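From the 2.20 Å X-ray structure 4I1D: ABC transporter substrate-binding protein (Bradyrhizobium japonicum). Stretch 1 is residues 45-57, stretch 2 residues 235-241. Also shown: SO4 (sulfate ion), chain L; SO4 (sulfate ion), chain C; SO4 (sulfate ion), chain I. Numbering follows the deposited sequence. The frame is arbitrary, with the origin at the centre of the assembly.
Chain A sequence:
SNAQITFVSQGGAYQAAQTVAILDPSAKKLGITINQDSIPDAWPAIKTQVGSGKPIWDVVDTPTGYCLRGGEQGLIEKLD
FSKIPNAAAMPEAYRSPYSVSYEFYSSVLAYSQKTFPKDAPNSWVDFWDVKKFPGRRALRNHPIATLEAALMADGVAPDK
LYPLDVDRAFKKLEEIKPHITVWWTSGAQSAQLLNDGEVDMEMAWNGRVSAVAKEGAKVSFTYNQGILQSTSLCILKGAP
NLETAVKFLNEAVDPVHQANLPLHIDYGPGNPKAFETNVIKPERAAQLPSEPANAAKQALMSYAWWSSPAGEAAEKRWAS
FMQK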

ATOM      1  N   ALA A  45       8.270  14.723 -21.923  1.00 60.62           N
ATOM      2  CA  ALA A  45       8.841  16.051 -21.748  1.00 63.60           C
ATOM      3  C   ALA A  45       8.241  17.049 -22.734  1.00 61.83           C
ATOM      4  O   ALA A  45       7.965  18.197 -22.385  1.00 62.92           O
ATOM      5  CB  ALA A  45      10.357  16.003 -21.890  1.00 66.59           C
ATOM      6  N   ILE A  46       8.051  16.613 -23.971  1.00 56.22           N
ATOM      7  CA  ILE A  46       7.439  17.468 -24.975  1.00 56.13           C
ATOM      8  C   ILE A  46       6.053  17.907 -24.501  1.00 54.51           C
ATOM      9  O   ILE A  46       5.691  19.078 -24.631  1.00 53.42           O
ATOM     10  CB  ILE A  46       7.340  16.761 -26.336  1.00 59.33           C
ATOM     11  CG1 ILE A  46       8.719  16.692 -26.997  1.00 54.78           C
ATOM     12  CG2 ILE A  46       6.383  17.487 -27.256  1.00 58.85           C
ATOM     13  CD1 ILE A  46       8.767  15.706 -28.160  1.00 56.88           C
ATOM     14  N   LYS A  47       5.288  16.977 -23.934  1.00 50.91           N
ATOM     15  CA  LYS A  47       3.956  17.319 -23.452  1.00 64.59           C
ATOM     16  C   LYS A  47       4.055  18.419 -22.403  1.00 66.00           C
ATOM     17  O   LYS A  47       3.315  19.404 -22.441  1.00 58.53           O
ATOM     18  CB  LYS A  47       3.242  16.104 -22.853  1.00 65.66           C
ATOM     19  CG  LYS A  47       2.853  15.037 -23.856  1.00 72.02           C
ATOM     20  CD  LYS A  47       1.883  14.057 -23.220  1.00 79.84           C
ATOM     21  CE  LYS A  47       1.505  12.948 -24.175  1.00 86.64           C
ATOM     22  NZ  LYS A  47       0.389  12.134 -23.621  1.00 99.80           N
ATOM     23  N   THR A  48       4.971  18.242 -21.460  1.00 63.04           N
ATOM     24  CA  THR A  48       5.086  19.183 -20.362  1.00 63.87           C
ATOM     25  C   THR A  48       5.572  20.526 -20.889  1.00 55.85           C
ATOM     26  O   THR A  48       5.027  21.576 -20.545  1.00 53.00           O
ATOM     27  CB  THR A  48       6.045  18.666 -19.288  1.00 64.08           C
ATOM     28  OG1 THR A  48       5.477  17.503 -18.674  1.00 65.51           O
ATOM     29  CG2 THR A  48       6.281  19.729 -18.230  1.00 60.26           C
ATOM     30  N   GLN A  49       6.585  20.474 -21.744  1.00 53.69           N
ATOM     31  CA  GLN A  49       7.188  21.680 -22.305  1.00 57.66           C
ATOM     32  C   GLN A  49       6.175  22.484 -23.108  1.00 57.96           C
ATOM     33  O   GLN A  49       5.993  23.683 -22.879  1.00 57.31           O
ATOM     34  CB  GLN A  49       8.387  21.326 -23.189  1.00 48.82           C
ATOM     35  CG  GLN A  49       9.608  20.823 -22.429  1.00 49.29           C
ATOM     36  CD  GLN A  49      10.876  20.925 -23.259  1.00 50.24           C
ATOM     37  OE1 GLN A  49      10.953  21.722 -24.193  1.00 54.32           O
ATOM     38  NE2 GLN A  49      11.881  20.124 -22.918  1.00 49.75           N
ATOM     39  N   VAL A  50       5.509  21.818 -24.044  1.00 52.51           N
ATOM     40  CA  VAL A  50       4.550  22.496 -24.907  1.00 47.61           C
ATOM     41  C   VAL A  50       3.344  22.970 -24.100  1.00 49.34           C
ATOM     42  O   VAL A  50       2.830  24.062 -24.323  1.00 52.13           O
ATOM     43  CB  VAL A  50       4.138  21.607 -26.078  1.00 48.27           C
ATOM     44  CG1 VAL A  50       2.949  22.206 -26.827  1.00 50.48           C
ATOM     45  CG2 VAL A  50       5.339  21.390 -27.007  1.00 45.20           C
ATOM     46  N   GLY A  51       2.918  22.162 -23.138  1.00 52.40           N
ATOM     47  CA  GLY A  51       1.793  22.524 -22.294  1.00 51.87           C
ATOM     48  C   GLY A  51       2.028  23.813 -21.525  1.00 54.29           C
ATOM     49  O   GLY A  51       1.078  24.500 -21.146  1.00 52.87           O
ATOM     50  N   SER A  52       3.299  24.145 -21.299  1.00 58.14           N
ATOM     51  CA  SER A  52       3.668  25.336 -20.535  1.00 57.15           C
ATOM     52  C   SER A  52       3.639  26.591 -21.406  1.00 61.26           C
ATOM     53  O   SER A  52       3.625  27.713 -20.895  1.00 64.99           O
ATOM     54  CB  SER A  52       5.065  25.176 -19.929  1.00 56.32           C
ATOM     55  OG  SER A  52       6.061  25.214 -20.950  1.00 47.02           O
ATOM     56  N   GLY A  53       3.635  26.401 -22.722  1.00 63.04           N
ATOM     57  CA  GLY A  53       3.708  27.516 -23.650  1.00 65.51           C
ATOM     58  C   GLY A  53       5.128  28.040 -23.848  1.00 63.90           C
ATOM     59  O   GLY A  53       5.387  28.801 -24.782  1.00 65.76           O
ATOM     60  N   LYS A  54       6.053  27.636 -22.978  1.00 52.58           N
ATOM     61  CA  LYS A  54       7.453  28.060 -23.114  1.00 54.02           C
ATOM     62  C   LYS A  54       8.408  26.868 -23.130  1.00 48.40           C
ATOM     63  O   LYS A  54       9.082  26.594 -22.138  1.00 50.20           O
ATOM     64  CB  LYS A  54       7.846  29.039 -21.995  1.00 56.48           C
ATOM     65  CG  LYS A  54       6.934  30.254 -21.872  1.00 58.74           C
ATOM     66  CD  LYS A  54       7.298  31.126 -20.670  1.00 63.51           C
ATOM     67  CE  LYS A  54       6.174  32.112 -20.351  1.00 81.44           C
ATOM     68  NZ  LYS A  54       6.376  32.880 -19.077  1.00 89.81           N
ATOM     69  N   PRO A  55       8.460  26.150 -24.260  1.00 51.09           N
ATOM     70  CA  PRO A  55       9.360  25.007 -24.451  1.00 52.27           C
ATOM     71  C   PRO A  55      10.824  25.443 -24.459  1.00 60.01           C
ATOM     72  O   PRO A  55      11.124  26.511 -24.992  1.00 63.11           O
ATOM     73  CB  PRO A  55       8.999  24.505 -25.849  1.00 47.50           C
ATOM     74  CG  PRO A  55       7.687  25.165 -26.196  1.00 53.62           C
ATOM     75  CD  PRO A  55       7.648  26.436 -25.456  1.00 55.56           C
ATOM     76  N   ILE A  56      11.720  24.639 -23.892  1.00 58.38           N
ATOM     77  CA  ILE A  56      13.155  24.908 -24.038  1.00 59.27           C
ATOM     78  C   ILE A  56      13.742  24.234 -25.288  1.00 56.15           C
ATOM     79  O   ILE A  56      14.769  24.671 -25.791  1.00 47.40           O
ATOM     80  CB  ILE A  56      13.985  24.480 -22.799  1.00 51.19           C
ATOM     81  CG1 ILE A  56      13.802  22.987 -22.514  1.00 55.86           C
ATOM     82  CG2 ILE A  56      13.621  25.314 -21.578  1.00 48.49           C
ATOM     83  CD1 ILE A  56      14.539  22.517 -21.280  1.00 58.40           C
ATOM     84  N   TRP A  57      13.092  23.178 -25.787  1.00 51.34           N
ATOM     85  CA  TRP A  57      13.572  22.479 -26.991  1.00 49.64           C
ATOM     86  C   TRP A  57      12.930  23.046 -28.253  1.00 48.63           C
ATOM     87  O   TRP A  57      11.771  23.469 -28.223  1.00 52.47           O
ATOM     88  CB  TRP A  57      13.248  20.986 -26.915  1.00 50.98           C
ATOM     89  CG  TRP A  57      13.972  20.236 -25.841  1.00 51.28           C
ATOM     90  CD1 TRP A  57      15.139  20.598 -25.215  1.00 47.42           C
ATOM     91  CD2 TRP A  57      13.572  18.994 -25.257  1.00 48.36           C
ATOM     92  NE1 TRP A  57      15.487  19.648 -24.283  1.00 49.61           N
ATOM     93  CE2 TRP A  57      14.538  18.656 -24.284  1.00 51.60           C
ATOM     94  CE3 TRP A  57      12.486  18.131 -25.462  1.00 47.75           C
ATOM     95  CZ2 TRP A  57      14.456  17.489 -23.523  1.00 47.74           C
ATOM     96  CZ3 TRP A  57      12.404  16.981 -24.699  1.00 51.72           C
ATOM     97  CH2 TRP A  57      13.383  16.669 -23.742  1.00 53.44           C
TER
HETATM   98  S   SO4 L 408      -0.240  12.074 -20.148  1.00152.78           S
HETATM   99  O1  SO4 L 408       1.205  12.381 -20.067  1.00151.02           O
HETATM  100  O2  SO4 L 408      -1.023  13.289 -19.831  1.00151.34           O
HETATM  101  O3  SO4 L 408      -0.572  11.618 -21.516  1.00153.23           O
HETATM  102  O4  SO4 L 408      -0.571  11.008 -19.178  1.00152.87           O
HETATM  103  S   SO4 C 406       8.723  15.595 -16.978  0.94135.00           S
HETATM  104  O1  SO4 C 406       8.665  16.522 -18.106  0.94130.91           O
HETATM  105  O2  SO4 C 406       7.787  16.024 -15.939  0.94132.94           O
HETATM  106  O3  SO4 C 406       8.362  14.252 -17.426  0.94133.62           O
HETATM  107  O4  SO4 C 406      10.082  15.571 -16.443  0.94137.07           O
HETATM  108  S   SO4 I 405      -0.431   9.213 -25.056  0.96139.02           S
HETATM  109  O1  SO4 I 405       0.789   9.390 -24.272  0.96138.13           O
HETATM  110  O2  SO4 I 405      -1.210  10.452 -25.057  0.96136.66           O
HETATM  111  O3  SO4 I 405      -0.072   8.857 -26.429  0.96137.21           O
HETATM  112  O4  SO4 I 405      -1.227   8.144 -24.456  0.96136.69           O
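Stretch 2 235-241: ILKGAPN

How does the backbone of stretch 2 run along stretch 1? It is neither helix nor strand where it makes contact: a type II beta turn from Leu236 to Ala239, closed by Ala239 N to Leu236 O at 3.1 Å. The CA pairs Val50–Lys237, Gly53–Gly238 and Pro55–Ala239, 5.8 to 6.2 Å apart, show both chains advancing in the same sense as stretch 1 leaves its helix. Gly238, with phi 83°, occupies a turn position that calls for glycine.

Which side chain anchors the contact? Leu236 points toward stretch 1 and has the largest covered area. Its CD2 lies 3.8 Å from Val50 CG2, 4.0 Å from Pro55 CB and 4.2 Å from Ile46 CG1, while its CD1 is 4.2 Å from Trp57 CB.

How do the two prolines pack across the contact? Each ring packs against backbone carbonyls: Pro55 CD is 3.2 Å from Gly238 O and Pro55 CG 3.5 Å from Lys237 O, whereas Pro240 CD approaches Pro55 O at 3.3 Å.

Do polar groups bridge the stretches? No direct hydrogen bond does, but one water donates to both Val50 O, at 3.2 Å, and Lys237 O, at 2.9 Å. Within stretch 1, Trp57 N donates to Gln49 OE1 at 3.0 Å, tying the loop back to the helix.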

ATOM      1  N   ILE A 235       9.227  19.974 -34.940  1.00 48.15           N
ATOM      2  CA  ILE A 235       9.509  21.206 -34.226  1.00 47.20           C
ATOM      3  C   ILE A 235       8.426  21.391 -33.195  1.00 50.93           C
ATOM      4  O   ILE A 235       7.246  21.234 -33.511  1.00 58.35           O
ATOM      5  CB  ILE A 235       9.484  22.406 -35.189  1.00 48.38           C
ATOM      6  CG1 ILE A 235      10.540  22.234 -36.282  1.00 46.89           C
ATOM      7  CG2 ILE A 235       9.664  23.721 -34.436  1.00 47.99           C
ATOM      8  CD1 ILE A 235      10.495  23.323 -37.351  1.00 51.35           C
ATOM      9  N   LEU A 236       8.806  21.716 -31.963  1.00 50.27           N
ATOM     10  CA  LEU A 236       7.812  21.861 -30.902  1.00 48.47           C
ATOM     11  C   LEU A 236       6.891  23.035 -31.172  1.00 52.84           C
ATOM     12  O   LEU A 236       7.326  24.083 -31.649  1.00 51.72           O
ATOM     13  CB  LEU A 236       8.459  21.992 -29.518  1.00 43.31           C
ATOM     14  CG  LEU A 236       8.854  20.666 -28.857  1.00 50.84           C
ATOM     15  CD1 LEU A 236      10.089  20.132 -29.506  1.00 55.91           C
ATOM     16  CD2 LEU A 236       9.084  20.828 -27.366  1.00 55.96           C
ATOM     17  N   LYS A 237       5.607  22.847 -30.893  1.00 54.24           N
ATOM     18  CA  LYS A 237       4.663  23.954 -30.941  1.00 57.80           C
ATOM     19  C   LYS A 237       5.106  24.996 -29.906  1.00 56.27           C
ATOM     20  O   LYS A 237       5.301  24.674 -28.736  1.00 54.72           O
ATOM     21  CB  LYS A 237       3.252  23.451 -30.633  1.00 68.21           C
ATOM     22  CG  LYS A 237       2.140  24.269 -31.265  1.00 80.21           C
ATOM     23  CD  LYS A 237       2.178  24.158 -32.781  1.00 87.17           C
ATOM     24  CE  LYS A 237       0.994  24.869 -33.416  1.00 92.31           C
ATOM     25  NZ  LYS A 237      -0.304  24.252 -33.017  1.00 91.97           N
ATOM     26  N   GLY A 238       5.285  26.238 -30.338  1.00 54.73           N
ATOM     27  CA  GLY A 238       5.734  27.285 -29.434  1.00 58.72           C
ATOM     28  C   GLY A 238       7.243  27.323 -29.232  1.00 62.01           C
ATOM     29  O   GLY A 238       7.740  27.961 -28.302  1.00 62.88           O
ATOM     30  N   ALA A 239       7.979  26.640 -30.104  1.00 55.80           N
ATOM     31  CA  ALA A 239       9.438  26.638 -30.038  1.00 54.15           C
ATOM     32  C   ALA A 239       9.986  28.066 -30.029  1.00 60.58           C
ATOM     33  O   ALA A 239       9.581  28.897 -30.844  1.00 65.97           O
ATOM     34  CB  ALA A 239      10.025  25.840 -31.199  1.00 52.83           C
ATOM     35  N   PRO A 240      10.910  28.356 -29.099  1.00 55.06           N
ATOM     36  CA  PRO A 240      11.446  29.712 -28.961  1.00 63.23           C
ATOM     37  C   PRO A 240      12.206  30.169 -30.206  1.00 64.19           C
ATOM     38  O   PRO A 240      12.331  31.371 -30.423  1.00 67.03           O
ATOM     39  CB  PRO A 240      12.399  29.589 -27.758  1.00 55.97           C
ATOM     40  CG  PRO A 240      12.822  28.166 -27.771  1.00 53.76           C
ATOM     41  CD  PRO A 240      11.568  27.414 -28.182  1.00 50.90           C
ATOM     42  N   ASN A 241      12.703  29.229 -31.007  1.00 57.48           N
ATOM     43  CA  ASN A 241      13.466  29.580 -32.204  1.00 59.81           C
ATOM     44  C   ASN A 241      12.896  28.946 -33.465  1.00 63.06           C
ATOM     45  O   ASN A 241      13.641  28.440 -34.310  1.00 56.12           O
ATOM     46  CB  ASN A 241      14.933  29.178 -32.058  1.00 61.46           C
ATOM     47  CG  ASN A 241      15.612  29.854 -30.882  1.00 63.25           C
ATOM     48  OD1 ASN A 241      15.863  31.058 -30.902  1.00 65.53           O
ATOM     49  ND2 ASN A 241      15.930  29.071 -29.855  1.00 68.70           N
TER
HETATM   50  O   HOH W   1       3.933  26.050 -26.627  1.00 61.91           O